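Local coordinates for protein actin depolymerization factor 2 (Plasmodium berghei, PDB 2XFA) that binds actin and, as a member of the ADF/cofilin family, probably promotes the disassembly and turnover of actin filaments in the malaria parasite, at residues Y31-I36 / V43-E48; I59-K64 / E136-L141; C72-A77 / F94-P99. One frame throughout, in Å; residues are numbered along the deposited sequence.

Contact 1 of 3, residues Y31-I36 / V43-E48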
loop_
_atom_site.group_PDB
_atom_site.type_symbol
_atom_site.label_atom_id
_atom_site.label_comp_id
_atom_site.label_asym_id
_atom_site.label_seq_id
_atom_site.Cartn_x
_atom_site.Cartn_y
_atom_site.Cartn_z
ATOM N N TYR A 31 -0.049 -4.639 7.439
ATOM C CA TYR A 31 -0.277 -3.997 6.167
ATOM C C TYR A 31 -1.698 -4.218 5.729
ATOM O O TYR A 31 -2.367 -5.119 6.197
ATOM C CB TYR A 31 0.712 -4.420 5.060
ATOM C CG TYR A 31 0.611 -5.842 4.564
ATOM C CD1 TYR A 31 -0.296 -6.195 3.581
ATOM C CD2 TYR A 31 1.441 -6.823 5.059
ATOM C CE1 TYR A 31 -0.382 -7.485 3.124
ATOM C CE2 TYR A 31 1.362 -8.122 4.603
ATOM C CZ TYR A 31 0.447 -8.444 3.637
ATOM O OH TYR A 31 0.365 -9.732 3.185
ATOM N N ILE A 32 -2.166 -3.347 4.856
ATOM C CA ILE A 32 -3.516 -3.456 4.342
ATOM C C ILE A 32 -3.339 -3.284 2.864
ATOM O O ILE A 32 -2.537 -2.456 2.453
ATOM C CB ILE A 32 -4.411 -2.332 4.820
ATOM C CG1 ILE A 32 -4.435 -2.280 6.347
ATOM C CG2 ILE A 32 -5.816 -2.516 4.268
ATOM C CD1 ILE A 32 -4.840 -0.902 6.895
ATOM N N ILE A 33 -4.047 -4.093 2.074
ATOM C CA ILE A 33 -4.109 -3.892 0.641
ATOM C C ILE A 33 -5.563 -3.542 0.312
ATOM O O ILE A 33 -6.471 -4.186 0.803
ATOM C CB ILE A 33 -3.633 -5.155 -0.127
ATOM C CG1 ILE A 33 -2.148 -5.390 0.152
ATOM C CG2 ILE A 33 -3.804 -4.974 -1.619
ATOM C CD1 ILE A 33 -1.630 -6.664 -0.366
ATOM N N TYR A 34 -5.768 -2.491 -0.478
ATOM C CA TYR A 34 -7.099 -2.017 -0.839
ATOM C C TYR A 34 -7.287 -2.200 -2.319
ATOM O O TYR A 34 -6.312 -2.167 -3.066
ATOM C CB TYR A 34 -7.215 -0.502 -0.600
ATOM C CG TYR A 34 -7.063 -0.065 0.813
ATOM C CD1 TYR A 34 -8.145 -0.074 1.676
ATOM C CD2 TYR A 34 -5.839 0.378 1.292
ATOM C CE1 TYR A 34 -8.016 0.346 2.978
ATOM C CE2 TYR A 34 -5.698 0.787 2.590
ATOM C CZ TYR A 34 -6.798 0.772 3.431
ATOM O OH TYR A 34 -6.671 1.186 4.730
ATOM N N LYS A 35 -8.537 -2.301 -2.764
ATOM C CA LYS A 35 -8.775 -2.386 -4.184
ATOM C C LYS A 35 -10.058 -1.660 -4.535
ATOM O O LYS A 35 -10.862 -1.335 -3.667
ATOM C CB LYS A 35 -8.909 -3.850 -4.601
ATOM C CG LYS A 35 -10.164 -4.478 -4.058
ATOM C CD LYS A 35 -10.167 -6.001 -4.202
ATOM C CE LYS A 35 -11.573 -6.494 -4.559
ATOM N NZ LYS A 35 -12.036 -7.606 -3.682
ATOM N N ILE A 36 -10.249 -1.388 -5.814
ATOM C CA ILE A 36 -11.532 -0.848 -6.248
ATOM C C ILE A 36 -12.432 -2.001 -6.653
ATOM O O ILE A 36 -12.136 -2.744 -7.584
ATOM C CB ILE A 36 -11.373 0.166 -7.381
ATOM C CG1 ILE A 36 -10.477 1.313 -6.898
ATOM C CG2 ILE A 36 -12.750 0.686 -7.823
ATOM C CD1 ILE A 36 -9.973 2.237 -7.986
ATOM N N VAL A 43 -12.212 -0.725 -1.395
ATOM C CA VAL A 43 -12.466 -1.675 -0.305
ATOM C C VAL A 43 -11.175 -2.391 0.172
ATOM O O VAL A 43 -10.170 -2.394 -0.529
ATOM C CB VAL A 43 -13.538 -2.706 -0.730
ATOM C CG1 VAL A 43 -12.974 -3.661 -1.752
ATOM C CG2 VAL A 43 -14.047 -3.474 0.457
ATOM N N VAL A 44 -11.216 -2.972 1.365
ATOM C CA VAL A 44 -10.118 -3.766 1.898
ATOM C C VAL A 44 -10.016 -5.105 1.163
ATOM O O VAL A 44 -10.983 -5.861 1.092
ATOM C CB VAL A 44 -10.336 -4.067 3.386
ATOM C CG1 VAL A 44 -9.283 -5.039 3.888
ATOM C CG2 VAL A 44 -10.315 -2.793 4.185
ATOM N N ASP A 45 -8.851 -5.393 0.605
ATOM C CA ASP A 45 -8.644 -6.645 -0.099
ATOM C C ASP A 45 -7.968 -7.675 0.815
ATOM O O ASP A 45 -8.371 -8.834 0.869
ATOM C CB ASP A 45 -7.799 -6.393 -1.341
ATOM C CG ASP A 45 -7.412 -7.680 -2.058
ATOM O OD1 ASP A 45 -8.166 -8.683 -1.948
ATOM O OD2 ASP A 45 -6.356 -7.681 -2.742
ATOM N N VAL A 46 -6.941 -7.236 1.535
ATOM C CA VAL A 46 -6.155 -8.117 2.393
ATOM C C VAL A 46 -5.724 -7.370 3.640
ATOM O O VAL A 46 -5.403 -6.165 3.585
ATOM C CB VAL A 46 -4.847 -8.585 1.682
ATOM C CG1 VAL A 46 -3.982 -9.422 2.615
ATOM C CG2 VAL A 46 -5.150 -9.332 0.398
ATOM N N LEU A 47 -5.704 -8.090 4.757
ATOM C CA LEU A 47 -5.192 -7.577 6.020
ATOM C C LEU A 47 -4.180 -8.551 6.587
ATOM O O LEU A 47 -4.491 -9.724 6.766
ATOM C CB LEU A 47 -6.328 -7.444 7.038
ATOM C CG LEU A 47 -7.272 -6.255 6.896
ATOM C CD1 LEU A 47 -8.498 -6.439 7.762
ATOM C CD2 LEU A 47 -6.560 -4.996 7.288
ATOM N N GLU A 48 -2.978 -8.081 6.893
ATOM C CA GLU A 48 -2.031 -8.914 7.625
ATOM C C GLU A 48 -2.096 -8.589 9.107
ATOM O O GLU A 48 -1.657 -7.523 9.529
ATOM C CB GLU A 48 -0.610 -8.729 7.103
ATOM C CG GLU A 48 0.370 -9.817 7.537
ATOM C CD GLU A 48 0.055 -11.172 6.916
ATOM O OE1 GLU A 48 0.465 -11.418 5.759
ATOM O OE2 GLU A 48 -0.607 -11.993 7.586
#

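Contact 2 of 3, residues I59-K64 / E136-L141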
loop_
_atom_site.group_PDB
_atom_site.type_symbol
_atom_site.label_atom_id
_atom_site.label_comp_id
_atom_site.label_asym_id
_atom_site.label_seq_id
_atom_site.Cartn_x
_atom_site.Cartn_y
_atom_site.Cartn_z
ATOM N N ILE A 59 8.393 -8.362 5.127
ATOM C CA ILE A 59 7.088 -7.763 4.933
ATOM C C ILE A 59 6.850 -7.457 3.441
ATOM O O ILE A 59 5.769 -7.692 2.922
ATOM C CB ILE A 59 6.838 -6.572 5.895
ATOM C CG1 ILE A 59 5.457 -5.981 5.668
ATOM C CG2 ILE A 59 7.876 -5.495 5.712
ATOM C CD1 ILE A 59 5.468 -4.907 4.665
ATOM N N ILE A 60 7.877 -6.941 2.775
ATOM C CA ILE A 60 7.875 -6.678 1.342
ATOM C C ILE A 60 7.588 -7.977 0.556
ATOM O O ILE A 60 6.800 -7.974 -0.391
ATOM C CB ILE A 60 9.234 -6.096 0.899
ATOM C CG1 ILE A 60 9.437 -4.685 1.476
ATOM C CG2 ILE A 60 9.365 -6.084 -0.617
ATOM C CD1 ILE A 60 10.897 -4.230 1.437
ATOM N N MET A 61 8.183 -9.084 0.991
ATOM C CA MET A 61 7.915 -10.382 0.359
ATOM C C MET A 61 6.447 -10.779 0.495
ATOM O O MET A 61 5.808 -11.206 -0.481
ATOM C CB MET A 61 8.830 -11.454 0.939
ATOM C CG MET A 61 8.617 -12.833 0.372
ATOM S SD MET A 61 9.493 -14.051 1.367
ATOM C CE MET A 61 8.744 -13.775 2.971
ATOM N N ARG A 62 5.904 -10.623 1.699
ATOM C CA ARG A 62 4.502 -10.959 1.943
ATOM C C ARG A 62 3.549 -10.089 1.124
ATOM O O ARG A 62 2.558 -10.566 0.590
ATOM C CB ARG A 62 4.183 -10.804 3.425
ATOM C CG ARG A 62 5.017 -11.701 4.326
ATOM C CD ARG A 62 4.321 -12.999 4.604
ATOM N NE ARG A 62 3.406 -12.885 5.733
ATOM C CZ ARG A 62 3.660 -13.356 6.950
ATOM N NH1 ARG A 62 4.809 -13.976 7.211
ATOM N NH2 ARG A 62 2.761 -13.206 7.911
ATOM N N ILE A 63 3.846 -8.800 1.031
ATOM C CA ILE A 63 3.017 -7.919 0.223
ATOM C C ILE A 63 3.067 -8.344 -1.224
ATOM O O ILE A 63 2.045 -8.414 -1.879
ATOM C CB ILE A 63 3.467 -6.455 0.304
ATOM C CG1 ILE A 63 3.295 -5.930 1.723
ATOM C CG2 ILE A 63 2.657 -5.611 -0.646
ATOM C CD1 ILE A 63 3.843 -4.512 1.896
ATOM N N LYS A 64 4.269 -8.632 -1.704
ATOM C CA LYS A 64 4.468 -8.978 -3.102
ATOM C C LYS A 64 3.658 -10.219 -3.482
ATOM O O LYS A 64 3.074 -10.287 -4.558
ATOM C CB LYS A 64 5.945 -9.201 -3.385
ATOM C CG LYS A 64 6.240 -9.603 -4.828
ATOM C CD LYS A 64 7.009 -10.910 -4.883
ATOM C CE LYS A 64 7.103 -11.435 -6.313
ATOM N NZ LYS A 64 7.872 -12.716 -6.395
ATOM N N GLU A 136 10.365 -7.256 -10.239
ATOM C CA GLU A 136 11.285 -6.296 -9.624
ATOM C C GLU A 136 10.636 -5.537 -8.470
ATOM O O GLU A 136 11.300 -4.765 -7.800
ATOM C CB GLU A 136 11.848 -5.311 -10.648
ATOM C CG GLU A 136 12.727 -5.944 -11.698
ATOM C CD GLU A 136 12.098 -5.885 -13.071
ATOM O OE1 GLU A 136 12.003 -6.948 -13.722
ATOM O OE2 GLU A 136 11.684 -4.779 -13.491
ATOM N N PHE A 137 9.349 -5.785 -8.232
ATOM C CA PHE A 137 8.647 -5.124 -7.138
ATOM C C PHE A 137 9.540 -5.073 -5.880
ATOM O O PHE A 137 9.842 -4.018 -5.353
ATOM C CB PHE A 137 7.319 -5.826 -6.829
ATOM C CG PHE A 137 6.540 -5.186 -5.691
ATOM C CD1 PHE A 137 6.622 -5.682 -4.401
ATOM C CD2 PHE A 137 5.751 -4.070 -5.918
ATOM C CE1 PHE A 137 5.918 -5.084 -3.345
ATOM C CE2 PHE A 137 5.046 -3.461 -4.868
ATOM C CZ PHE A 137 5.130 -3.984 -3.582
ATOM N N GLU A 138 9.974 -6.237 -5.437
ATOM C CA GLU A 138 10.649 -6.411 -4.160
ATOM C C GLU A 138 11.953 -5.635 -4.111
ATOM O O GLU A 138 12.243 -4.985 -3.117
ATOM C CB GLU A 138 10.906 -7.906 -3.939
ATOM C CG GLU A 138 11.228 -8.336 -2.525
ATOM C CD GLU A 138 11.403 -9.863 -2.417
ATOM O OE1 GLU A 138 10.381 -10.579 -2.297
ATOM O OE2 GLU A 138 12.560 -10.348 -2.464
ATOM N N GLU A 139 12.739 -5.692 -5.180
ATOM C CA GLU A 139 14.012 -4.971 -5.192
ATOM C C GLU A 139 13.809 -3.463 -5.310
ATOM O O GLU A 139 14.521 -2.669 -4.713
ATOM C CB GLU A 139 14.906 -5.470 -6.330
ATOM C CG GLU A 139 16.190 -4.663 -6.457
ATOM C CD GLU A 139 17.280 -5.364 -7.267
ATOM O OE1 GLU A 139 16.943 -6.083 -8.239
ATOM O OE2 GLU A 139 18.478 -5.174 -6.930
ATOM N N GLU A 140 12.813 -3.067 -6.085
ATOM C CA GLU A 140 12.570 -1.659 -6.304
ATOM C C GLU A 140 12.068 -0.999 -5.018
ATOM O O GLU A 140 12.558 0.044 -4.621
ATOM C CB GLU A 140 11.571 -1.458 -7.446
ATOM C CG GLU A 140 11.826 -0.182 -8.219
ATOM C CD GLU A 140 11.002 -0.064 -9.490
ATOM O OE1 GLU A 140 11.546 -0.362 -10.587
ATOM O OE2 GLU A 140 9.824 0.352 -9.388
ATOM N N LEU A 141 11.084 -1.603 -4.366
ATOM C CA LEU A 141 10.570 -1.008 -3.135
ATOM C C LEU A 141 11.694 -0.867 -2.112
ATOM O O LEU A 141 11.800 0.158 -1.450
ATOM C CB LEU A 141 9.457 -1.844 -2.530
ATOM C CG LEU A 141 8.170 -1.295 -1.914
ATOM C CD1 LEU A 141 7.669 -2.280 -0.865
ATOM C CD2 LEU A 141 8.257 0.107 -1.370
#

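Contact 3 of 3, residues C72-A77 / F94-P99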
loop_
_atom_site.group_PDB
_atom_site.type_symbol
_atom_site.label_atom_id
_atom_site.label_comp_id
_atom_site.label_asym_id
_atom_site.label_seq_id
_atom_site.Cartn_x
_atom_site.Cartn_y
_atom_site.Cartn_z
ATOM N N CYS A 72 -3.960 -3.301 -10.454
ATOM C CA CYS A 72 -3.580 -2.227 -9.534
ATOM C C CYS A 72 -4.069 -2.441 -8.102
ATOM O O CYS A 72 -5.150 -2.980 -7.869
ATOM C CB CYS A 72 -4.098 -0.899 -10.066
ATOM S SG CYS A 72 -3.508 -0.517 -11.703
ATOM N N ARG A 73 -3.242 -2.029 -7.140
ATOM C CA ARG A 73 -3.605 -2.029 -5.729
ATOM C C ARG A 73 -3.087 -0.773 -4.998
ATOM O O ARG A 73 -2.132 -0.163 -5.424
ATOM C CB ARG A 73 -3.056 -3.264 -5.017
ATOM C CG ARG A 73 -3.729 -4.606 -5.435
ATOM C CD ARG A 73 -5.236 -4.553 -5.204
ATOM N NE ARG A 73 -5.891 -5.854 -5.367
ATOM C CZ ARG A 73 -6.572 -6.214 -6.448
ATOM N NH1 ARG A 73 -6.673 -5.376 -7.470
ATOM N NH2 ARG A 73 -7.148 -7.420 -6.514
ATOM N N TYR A 74 -3.725 -0.416 -3.888
ATOM C CA TYR A 74 -3.118 0.516 -2.943
ATOM C C TYR A 74 -2.677 -0.308 -1.761
ATOM O O TYR A 74 -3.416 -1.165 -1.274
ATOM C CB TYR A 74 -4.138 1.541 -2.439
ATOM C CG TYR A 74 -4.858 2.284 -3.518
ATOM C CD1 TYR A 74 -4.164 3.051 -4.426
ATOM C CD2 TYR A 74 -6.234 2.208 -3.628
ATOM C CE1 TYR A 74 -4.826 3.761 -5.411
ATOM C CE2 TYR A 74 -6.903 2.904 -4.606
ATOM C CZ TYR A 74 -6.185 3.684 -5.488
ATOM O OH TYR A 74 -6.837 4.387 -6.461
ATOM N N ILE A 75 -1.473 -0.072 -1.297
ATOM C CA ILE A 75 -1.014 -0.769 -0.119
ATOM C C ILE A 75 -0.609 0.249 0.955
ATOM O O ILE A 75 0.097 1.216 0.668
ATOM C CB ILE A 75 0.203 -1.669 -0.466
ATOM C CG1 ILE A 75 -0.148 -2.616 -1.633
ATOM C CG2 ILE A 75 0.669 -2.449 0.742
ATOM C CD1 ILE A 75 0.582 -2.248 -2.909
ATOM N N ILE A 76 -1.089 0.037 2.173
ATOM C CA ILE A 76 -0.558 0.732 3.321
ATOM C C ILE A 76 0.224 -0.272 4.178
ATOM O O ILE A 76 -0.311 -1.316 4.544
ATOM C CB ILE A 76 -1.682 1.409 4.138
ATOM C CG1 ILE A 76 -2.398 2.447 3.270
ATOM C CG2 ILE A 76 -1.102 2.098 5.378
ATOM C CD1 ILE A 76 -3.599 3.063 3.931
ATOM N N ALA A 77 1.473 0.062 4.502
ATOM C CA ALA A 77 2.353 -0.813 5.256
ATOM C C ALA A 77 3.060 -0.062 6.377
ATOM O O ALA A 77 3.599 1.012 6.162
ATOM C CB ALA A 77 3.389 -1.401 4.345
ATOM N N PHE A 94 2.652 4.499 1.968
ATOM C CA PHE A 94 1.490 4.270 1.131
ATOM C C PHE A 94 2.043 3.932 -0.255
ATOM O O PHE A 94 2.885 4.650 -0.770
ATOM C CB PHE A 94 0.623 5.523 1.050
ATOM C CG PHE A 94 -0.568 5.371 0.162
ATOM C CD1 PHE A 94 -1.795 5.009 0.692
ATOM C CD2 PHE A 94 -0.461 5.562 -1.205
ATOM C CE1 PHE A 94 -2.916 4.866 -0.126
ATOM C CE2 PHE A 94 -1.576 5.412 -2.038
ATOM C CZ PHE A 94 -2.802 5.065 -1.499
ATOM N N ILE A 95 1.598 2.829 -0.843
ATOM C CA ILE A 95 2.183 2.395 -2.103
ATOM C C ILE A 95 1.081 2.212 -3.112
ATOM O O ILE A 95 0.095 1.536 -2.849
ATOM C CB ILE A 95 2.920 1.058 -1.932
ATOM C CG1 ILE A 95 4.009 1.202 -0.869
ATOM C CG2 ILE A 95 3.476 0.550 -3.279
ATOM C CD1 ILE A 95 4.409 -0.142 -0.244
ATOM N N PHE A 96 1.241 2.848 -4.256
ATOM C CA PHE A 96 0.321 2.658 -5.351
ATOM C C PHE A 96 1.006 1.719 -6.345
ATOM O O PHE A 96 1.944 2.105 -7.067
ATOM C CB PHE A 96 -0.046 3.997 -5.989
ATOM C CG PHE A 96 -0.886 3.884 -7.240
ATOM C CD1 PHE A 96 -1.715 2.778 -7.459
ATOM C CD2 PHE A 96 -0.861 4.897 -8.186
ATOM C CE1 PHE A 96 -2.477 2.694 -8.615
ATOM C CE2 PHE A 96 -1.620 4.816 -9.347
ATOM C CZ PHE A 96 -2.432 3.730 -9.566
ATOM N N TRP A 97 0.540 0.477 -6.341
ATOM C CA TRP A 97 1.003 -0.560 -7.279
ATOM C C TRP A 97 0.207 -0.448 -8.558
ATOM O O TRP A 97 -1.020 -0.645 -8.569
ATOM C CB TRP A 97 0.772 -1.923 -6.669
ATOM C CG TRP A 97 1.043 -3.114 -7.581
ATOM C CD1 TRP A 97 0.162 -4.113 -7.879
ATOM C CD2 TRP A 97 2.258 -3.438 -8.283
ATOM N NE1 TRP A 97 0.755 -5.056 -8.715
ATOM C CE2 TRP A 97 2.030 -4.659 -8.991
ATOM C CE3 TRP A 97 3.509 -2.836 -8.375
ATOM C CZ2 TRP A 97 3.015 -5.276 -9.781
ATOM C CZ3 TRP A 97 4.481 -3.433 -9.172
ATOM C CH2 TRP A 97 4.225 -4.642 -9.868
ATOM N N SER A 98 0.903 -0.089 -9.624
ATOM C CA SER A 98 0.274 0.112 -10.905
ATOM C C SER A 98 1.096 -0.533 -12.014
ATOM O O SER A 98 1.887 0.144 -12.670
ATOM C CB SER A 98 0.112 1.617 -11.179
ATOM O OG SER A 98 -0.623 1.844 -12.368
ATOM N N PRO A 99 0.909 -1.848 -12.234
ATOM C CA PRO A 99 1.741 -2.575 -13.208
ATOM C C PRO A 99 1.320 -2.329 -14.643
ATOM O O PRO A 99 0.177 -1.958 -14.920
ATOM C CB PRO A 99 1.530 -4.061 -12.840
ATOM C CG PRO A 99 0.191 -4.124 -12.251
ATOM C CD PRO A 99 -0.061 -2.734 -11.566
#

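Contact 1 of 3, residues Y31-I36 / V43-E48
Strands 31-36 and 43-48 run antiparallel, with their short axes at 140°, and the backbone bonds between them show how a hairpin absorbs one extra residue. I33 N donates to V46 O at 2.9 Å. The carbonyl of I33 is gripped twice in return, by D45 N at 2.7 Å and by V46 N at 3.2 Å, the latter arriving on a lone pair. Beyond this point the pairing is regular again: K35 N meets V43 O at 2.8 Å, and V43 N meets K35 O at 2.7 Å, both close to the C=O axis.

Apolar contacts divide between the two faces. On one, I32 and L47 lie alongside each other, CG1 touching CD2 at 3.6 Å; on the other, the I33 and V46 side chains meet at their CB atoms. Y31 holds CG in the crowded position between N and the carbonyl carbon (chi1 68°), and E48 CB sits over one face of its ring, a CH-pi contact 3.6 Å from the centroid.

The polar ends find partners beyond the hairpin: Y31 OH bonds to N66, E48 OE1 forms a salt bridge with R62 and D45 OD2 one with R73. K35 crosses D45 at about a right angle, K35 CD against D45 CB, with the opposite charges near each other but beyond salt-bridge range.

Two residues, D45 and V46, thus facing the single I33 make a classic beta bulge, here set in the hairpin 31-37/41-48 of the ADF/cofilin sheet.

Contact 2 of 3, residues I59-K64 / E136-L141
Helices 56-65 and 137-146 lie side by side against one face of the central sheet, as in the ADF/cofilin fold, and their short segments run roughly antiparallel, with 138° between their directions. The axes stay 9.7 Å apart at closest approach, and the segments meet mainly through side chains, without a hydrogen bond across.

I60 is the central wedge. Its two branches split the work: CG2, anti to the backbone N, presses on E138 CG at 3.5 Å, whereas CG1, anti to the carbonyl carbon, meets L141 CD1 obliquely at 3.8 Å.

F137 is directed toward helix 56-65, with CG anti to its own backbone N (chi1 180°). K64 slides past it in the opposite direction, laying CB 3.7 Å from ring atom CD1, and I63 stands at about a right angle, with CG2 beside CZ. The ring of F137 also meets W97 of the sheet edge-to-face, so this phenylalanine joins helix to helix and helix to strand.

E138, extended beyond CG, runs alongside M61 toward the more exposed side of the contact and brings OE1 to 3.7 Å from M61 CB. The amine of K64 lies nearby without forming a salt bridge to it, so attraction there is probably only long-range.

I60 O takes the helical bond from K64 N at 2.9 Å while lying near the plane of the F137 ring, at its edge, 4.2 Å from CE1.

Contact 3 of 3, residues C72-A77 / F94-P99
Y74 is a good guide to the pairing of strands 73-77 and 94-97, because its side chain passes from F94 to F96 and ends on a helix. CG stands anti to the carbonyl carbon (chi1 -54°), and already at CB the tyrosine touches the tip of F94, CZ, at 3.9 Å. CG stays near the same CZ. CD1 touches both F94 CZ, at 3.8 Å, and F96 CD1, while CE1 keeps to F96, 3.9 Å from its CD1. At the tip, OH is hydrogen-bonded to the backbone O of Y110 on helix 104-118. Y74 lies alongside both phenylalanines, which approach it from different directions, each with CG anti to its backbone N. The contacts are oblique, with planes 31° apart for F94 and 44° for F96, and the three rings form an aromatic cluster. F96 also places R73 O at its edge, in plane, 3.6 Å from CD1.

On the other face of the sheet, I75 runs beside W97 and brings CD1 to 3.8 Å from its CB. Between the faces, I75 and I95 bond reciprocally through their backbones, I75 N to I95 O at 2.7 Å, and R73 pairs with W97 likewise. R73 NH1 bends back to C72 O at 2.9 Å, approaching from above the carbonyl plane.

The chemistry is that of a sheet interior: paired backbones satisfy the amides and carbonyls of R73, I75, I95 and W97, the tyrosine hydroxyl finds its partner on the covering helix, and the largely apolar faces pack against helices, with R73 the charged exception, salt-bridged to D45.

Overall arrangement
Contacts 1 and 3 are two hairpins of one mixed sheet, about 10 Å apart between centres, and strands 31-37 and 73-81 are neighbours in it, so the hairpins are joined through backbone bonds of I32 and Y34 to I76 and Y74. Contact 2 lies on one face of that sheet, its centre about 11 Å from contact 3 and about 16 Å from contact 1. Along the chain contact 1 comes first; helix 56-65 then opens contact 2, which helix 137-146 closes only after contact 3 is complete. Side chains of I63, F137 and L141 rest on contact 3, and R62 reaches E48 of contact 1, uniting sheet and helices in a single compact ADF/cofilin domain.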